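Local coordinates for protein thiosulfate sulfurtransferase (Pseudomonas aeruginosa, PDB 1YT8) that probably transfers sulfane sulfur from thiosulfate to cyanide, as rhodaneses do, with four rhodanese-like domains strung along one chain, at residues 51-56 and 443-448; 396-401 and 448-453. One frame throughout, in Å; residues are numbered along the deposited sequence.

Contact 1: 51-56 and 443-448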
loop_
_atom_site.group_PDB
_atom_site.type_symbol
_atom_site.label_atom_id
_atom_site.label_comp_id
_atom_site.label_asym_id
_atom_site.label_seq_id
_atom_site.Cartn_x
_atom_site.Cartn_y
_atom_site.Cartn_z
ATOM N N LEU A 51 7.566 6.675 10.998
ATOM C CA LEU A 51 8.558 7.232 10.083
ATOM C C LEU A 51 9.841 6.401 9.982
ATOM O O LEU A 51 10.260 6.025 8.889
ATOM C CB LEU A 51 8.906 8.662 10.515
ATOM C CG LEU A 51 9.966 9.437 9.720
ATOM C CD1 LEU A 51 9.462 9.705 8.317
ATOM C CD2 LEU A 51 10.275 10.750 10.420
ATOM N N GLU A 52 10.457 6.106 11.121
ATOM C CA GLU A 52 11.705 5.345 11.135
ATOM C C GLU A 52 11.618 3.918 10.602
ATOM O O GLU A 52 12.613 3.368 10.140
ATOM C CB GLU A 52 12.286 5.308 12.554
ATOM C CG GLU A 52 12.613 6.679 13.122
ATOM C CD GLU A 52 11.506 7.241 13.993
ATOM O OE1 GLU A 52 10.316 6.979 13.709
ATOM O OE2 GLU A 52 11.833 7.962 14.961
ATOM N N LEU A 53 10.434 3.323 10.664
ATOM C CA LEU A 53 10.247 1.951 10.210
ATOM C C LEU A 53 10.148 1.784 8.695
ATOM O O LEU A 53 10.375 0.691 8.176
ATOM C CB LEU A 53 8.987 1.358 10.847
ATOM C CG LEU A 53 8.876 1.324 12.373
ATOM C CD1 LEU A 53 7.498 0.802 12.766
ATOM C CD2 LEU A 53 9.964 0.445 12.956
ATOM N N GLU A 54 9.825 2.860 7.984
ATOM C CA GLU A 54 9.659 2.760 6.535
ATOM C C GLU A 54 10.473 3.708 5.665
ATOM O O GLU A 54 10.621 3.469 4.466
ATOM C CB GLU A 54 8.179 2.946 6.179
ATOM C CG GLU A 54 7.246 1.921 6.798
ATOM C CD GLU A 54 5.790 2.144 6.413
ATOM O OE1 GLU A 54 5.514 3.037 5.582
ATOM O OE2 GLU A 54 4.920 1.421 6.937
ATOM N N ILE A 55 11.002 4.775 6.253
ATOM C CA ILE A 55 11.741 5.764 5.476
ATOM C C ILE A 55 12.889 5.228 4.619
ATOM O O ILE A 55 13.027 5.621 3.461
ATOM C CB ILE A 55 12.254 6.913 6.388
ATOM C CG1 ILE A 55 12.722 8.090 5.528
ATOM C CG2 ILE A 55 13.376 6.415 7.298
ATOM C CD1 ILE A 55 11.591 8.795 4.780
ATOM N N HIS A 56 13.702 4.324 5.158
ATOM C CA HIS A 56 14.824 3.804 4.381
ATOM C C HIS A 56 14.409 2.957 3.185
ATOM O O HIS A 56 15.185 2.785 2.245
ATOM C CB HIS A 56 15.784 3.016 5.275
ATOM C CG HIS A 56 16.551 3.877 6.228
ATOM N ND1 HIS A 56 16.843 5.197 5.959
ATOM C CD2 HIS A 56 17.107 3.605 7.432
ATOM C CE1 HIS A 56 17.546 5.702 6.957
ATOM N NE2 HIS A 56 17.721 4.758 7.863
ATOM N N ALA A 443 7.667 0.274 19.610
ATOM C CA ALA A 443 7.729 0.795 20.971
ATOM C C ALA A 443 9.144 1.230 21.359
ATOM O O ALA A 443 9.317 2.193 22.113
ATOM C CB ALA A 443 7.209 -0.254 21.957
ATOM N N ARG A 444 10.147 0.526 20.840
ATOM C CA ARG A 444 11.544 0.843 21.128
ATOM C C ARG A 444 11.906 2.260 20.678
ATOM O O ARG A 444 12.649 2.964 21.359
ATOM C CB ARG A 444 12.476 -0.170 20.442
ATOM C CG ARG A 444 13.968 0.104 20.660
ATOM C CD ARG A 444 14.850 -0.910 19.935
ATOM N NE ARG A 444 14.868 -2.228 20.574
ATOM C CZ ARG A 444 15.605 -2.540 21.638
ATOM N NH1 ARG A 444 16.399 -1.632 22.196
ATOM N NH2 ARG A 444 15.555 -3.765 22.145
ATOM N N PHE A 445 11.382 2.676 19.528
ATOM C CA PHE A 445 11.664 4.011 19.009
ATOM C C PHE A 445 10.963 5.104 19.805
ATOM O O PHE A 445 11.280 6.288 19.659
ATOM C CB PHE A 445 11.246 4.098 17.535
ATOM C CG PHE A 445 12.221 3.455 16.594
ATOM C CD1 PHE A 445 13.369 4.132 16.192
ATOM C CD2 PHE A 445 12.016 2.157 16.137
ATOM C CE1 PHE A 445 14.298 3.526 15.349
ATOM C CE2 PHE A 445 12.939 1.545 15.295
ATOM C CZ PHE A 445 14.084 2.232 14.901
ATOM N N ALA A 446 10.023 4.706 20.659
ATOM C CA ALA A 446 9.266 5.658 21.463
ATOM C C ALA A 446 9.781 5.839 22.888
ATOM O O ALA A 446 9.346 6.751 23.593
ATOM C CB ALA A 446 7.792 5.244 21.498
ATOM N N VAL A 447 10.702 4.981 23.314
ATOM C CA VAL A 447 11.236 5.063 24.670
ATOM C C VAL A 447 11.771 6.446 25.039
ATOM O O VAL A 447 11.387 7.010 26.066
ATOM C CB VAL A 447 12.353 4.011 24.894
ATOM C CG1 VAL A 447 12.977 4.189 26.277
ATOM C CG2 VAL A 447 11.770 2.610 24.762
ATOM N N ALA A 448 12.650 6.995 24.205
ATOM C CA ALA A 448 13.240 8.301 24.478
ATOM C C ALA A 448 12.213 9.409 24.684
ATOM O O ALA A 448 12.367 10.244 25.581
ATOM C CB ALA A 448 14.208 8.685 23.354
#
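E52 and F445 bring two helical turns together across a gap that only side chains bridge: their CA atoms, 8.0 Å apart, are the closest pair between 51-56 and 443-448. Inside 51-56 the turn is closed by the bond from I55 N to L51 O, 3.0 Å, and inside 443-448 by A446 N to A443 O, also 3.0 Å. No hydrogen bond joins the two segments. F445 spans the gap, its CB directed at the other helix. E52 meets one face of the ring with the aliphatic root of its side chain, and CB lies 4.1 Å from the F445 ring centroid, 21° off the normal, a CH-pi contact displaced toward the CE1-CD1 rim. Each helix belongs to a different rhodanese-like domain, one near the start of the chain and one near its end, so this is an interdomain contact between two copies of the same alpha/beta fold. L53 reaches the other rim of the same ring, its CD2 methyl 3.9 Å from F445 CE2 on an oblique approach; the L53 side chain also rests on L441 and L442, earlier in helix 441-454. A glutamate serves well beside a phenylalanine here because its methylenes supply the apolar surface while a bend at chi2 (96°) carries the acid elsewhere. The carboxylate, its plane 39° from that of the ring, forms a salt bridge through E52 OE1 with R417 NH1, which adds a charged tie to the domain that carries F445.

Contact 2: 396-401 and 448-453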
loop_
_atom_site.group_PDB
_atom_site.type_symbol
_atom_site.label_atom_id
_atom_site.label_comp_id
_atom_site.label_asym_id
_atom_site.label_seq_id
_atom_site.Cartn_x
_atom_site.Cartn_y
_atom_site.Cartn_z
ATOM N N LEU A 396 1.810 1.068 27.846
ATOM C CA LEU A 396 1.395 1.772 26.639
ATOM C C LEU A 396 1.566 0.841 25.443
ATOM O O LEU A 396 2.647 0.288 25.234
ATOM C CB LEU A 396 2.254 3.026 26.440
ATOM C CG LEU A 396 2.271 4.029 27.593
ATOM C CD1 LEU A 396 3.084 5.255 27.184
ATOM C CD2 LEU A 396 0.840 4.426 27.956
ATOM N N ASP A 397 0.499 0.677 24.662
ATOM C CA ASP A 397 0.508 -0.197 23.490
ATOM C C ASP A 397 0.552 0.643 22.209
ATOM O O ASP A 397 -0.366 1.412 21.935
ATOM C CB ASP A 397 -0.756 -1.065 23.490
ATOM C CG ASP A 397 -0.627 -2.295 22.612
ATOM O OD1 ASP A 397 0.223 -2.295 21.693
ATOM O OD2 ASP A 397 -1.389 -3.262 22.837
ATOM N N PHE A 398 1.612 0.473 21.424
ATOM C CA PHE A 398 1.799 1.224 20.184
ATOM C C PHE A 398 1.339 0.510 18.913
ATOM O O PHE A 398 1.440 1.071 17.815
ATOM C CB PHE A 398 3.276 1.606 20.042
ATOM C CG PHE A 398 3.730 2.636 21.038
ATOM C CD1 PHE A 398 3.741 3.986 20.705
ATOM C CD2 PHE A 398 4.105 2.258 22.322
ATOM C CE1 PHE A 398 4.119 4.950 21.640
ATOM C CE2 PHE A 398 4.483 3.216 23.266
ATOM C CZ PHE A 398 4.489 4.561 22.923
ATOM N N THR A 399 0.848 -0.720 19.041
ATOM C CA THR A 399 0.386 -1.451 17.861
ATOM C C THR A 399 -0.819 -0.721 17.261
ATOM O O THR A 399 -1.389 0.164 17.894
ATOM C CB THR A 399 -0.016 -2.902 18.215
ATOM O OG1 THR A 399 -0.179 -3.662 17.010
ATOM C CG2 THR A 399 -1.320 -2.923 18.993
ATOM N N ALA A 400 -1.205 -1.087 16.043
ATOM C CA ALA A 400 -2.347 -0.443 15.393
ATOM C C ALA A 400 -3.597 -0.632 16.247
ATOM O O ALA A 400 -3.782 -1.689 16.859
ATOM C CB ALA A 400 -2.563 -1.036 14.004
ATOM N N SER A 401 -4.452 0.389 16.290
ATOM C CA SER A 401 -5.667 0.318 17.097
ATOM C C SER A 401 -6.497 -0.919 16.781
ATOM O O SER A 401 -7.117 -1.500 17.676
ATOM C CB SER A 401 -6.520 1.587 16.924
ATOM O OG SER A 401 -7.060 1.695 15.620
ATOM N N ALA A 448 12.650 6.995 24.205
ATOM C CA ALA A 448 13.240 8.301 24.478
ATOM C C ALA A 448 12.213 9.409 24.684
ATOM O O ALA A 448 12.367 10.244 25.581
ATOM C CB ALA A 448 14.208 8.685 23.354
ATOM N N GLU A 449 11.167 9.426 23.864
ATOM C CA GLU A 449 10.143 10.453 23.994
ATOM C C GLU A 449 9.334 10.288 25.276
ATOM O O GLU A 449 9.028 11.265 25.956
ATOM C CB GLU A 449 9.189 10.446 22.795
ATOM C CG GLU A 449 8.311 11.687 22.780
ATOM C CD GLU A 449 7.384 11.779 21.587
ATOM O OE1 GLU A 449 7.633 11.111 20.561
ATOM O OE2 GLU A 449 6.405 12.547 21.681
ATOM N N VAL A 450 8.981 9.055 25.611
ATOM C CA VAL A 450 8.214 8.835 26.829
ATOM C C VAL A 450 9.044 9.268 28.041
ATOM O O VAL A 450 8.523 9.879 28.976
ATOM C CB VAL A 450 7.791 7.356 26.974
ATOM C CG1 VAL A 450 7.045 7.165 28.285
ATOM C CG2 VAL A 450 6.886 6.955 25.799
ATOM N N GLN A 451 10.338 8.966 28.019
ATOM C CA GLN A 451 11.209 9.361 29.123
ATOM C C GLN A 451 11.261 10.877 29.233
ATOM O O GLN A 451 11.186 11.434 30.327
ATOM C CB GLN A 451 12.630 8.837 28.910
ATOM C CG GLN A 451 12.768 7.335 28.940
ATOM C CD GLN A 451 14.175 6.898 28.611
ATOM O OE1 GLN A 451 14.727 7.290 27.584
ATOM N NE2 GLN A 451 14.766 6.084 29.478
ATOM N N ALA A 452 11.391 11.546 28.090
ATOM C CA ALA A 452 11.467 13.006 28.066
ATOM C C ALA A 452 10.193 13.676 28.569
ATOM O O ALA A 452 10.245 14.602 29.383
ATOM C CB ALA A 452 11.788 13.489 26.651
ATOM N N LEU A 453 9.047 13.202 28.091
ATOM C CA LEU A 453 7.767 13.775 28.488
ATOM C C LEU A 453 7.362 13.477 29.932
ATOM O O LEU A 453 6.755 14.321 30.595
ATOM C CB LEU A 453 6.660 13.285 27.542
ATOM C CG LEU A 453 6.772 13.718 26.079
ATOM C CD1 LEU A 453 5.828 12.878 25.219
ATOM C CD2 LEU A 453 6.447 15.207 25.958
#
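V450 presents one methyl group, CG2, to L396, near the end of strand 393-397, and F398, just beyond it. L396 CD1 lies 4.4 Å from V450 CG2, and F398 CZ is equally far, 4.4 Å, from the same methyl. At the phenylalanine the approach is to the ring edge, near its plane, so V450 meets the CZ end of the ring and not its pi face. Leucine and phenylalanine suit these places because both can extend from the backbone toward a helix whose nearest CA, that of V450, is still 9.8 Å from the CA of L396. In L396 the CG-CD1 bond is the extended one (chi2 -176°, CD1 anti to CA), and this branch carries the side chain on to the valine. Around this trio, L435 of the neighbouring strand 432-436 touches L396, F398 and V450 alike, and L427 of helix 420-427 packs on L396. This is the sheet-helix layer of a rhodanese-like domain, with helix 441-454 lying against the central strands of the parallel sheet. Further out, backbone hydrogen bonds from L396 to V434 and T436, and from F398 to T436, fix where the two apolar side chains start. Where the strand gives way to a turn, D397 OD1 accepts from T399 N at 3.1 Å, the N-H pointing at it at 165° from above the carboxylate plane; this Asx turn bends the chain just past F398. With V450 CG2 loosely approached by two buried hydrocarbon side chains and no polar bond between the segments, the contact should owe its stability to exclusion of water and to dispersion.

In the fold
Helix 441-454 carries both contacts, and A448 belongs to both of its segments. Their centres lie 11 Å apart, and they meet directly where A446 CB packs 3.7 Å from F398 CZ. Along the chain the order is 51-56, 396-401, 443-448, 448-453, so the segments alternate. Contact 2 is internal to the last rhodanese-like domain, seating the helix on the parallel sheet that includes strands 393-397 and 432-436. Contact 1 turns outward from that same helix to helix 51-58 of the first domain. One helix therefore contributes both to a domain core and to a contact between the first and last rhodanese-like domains.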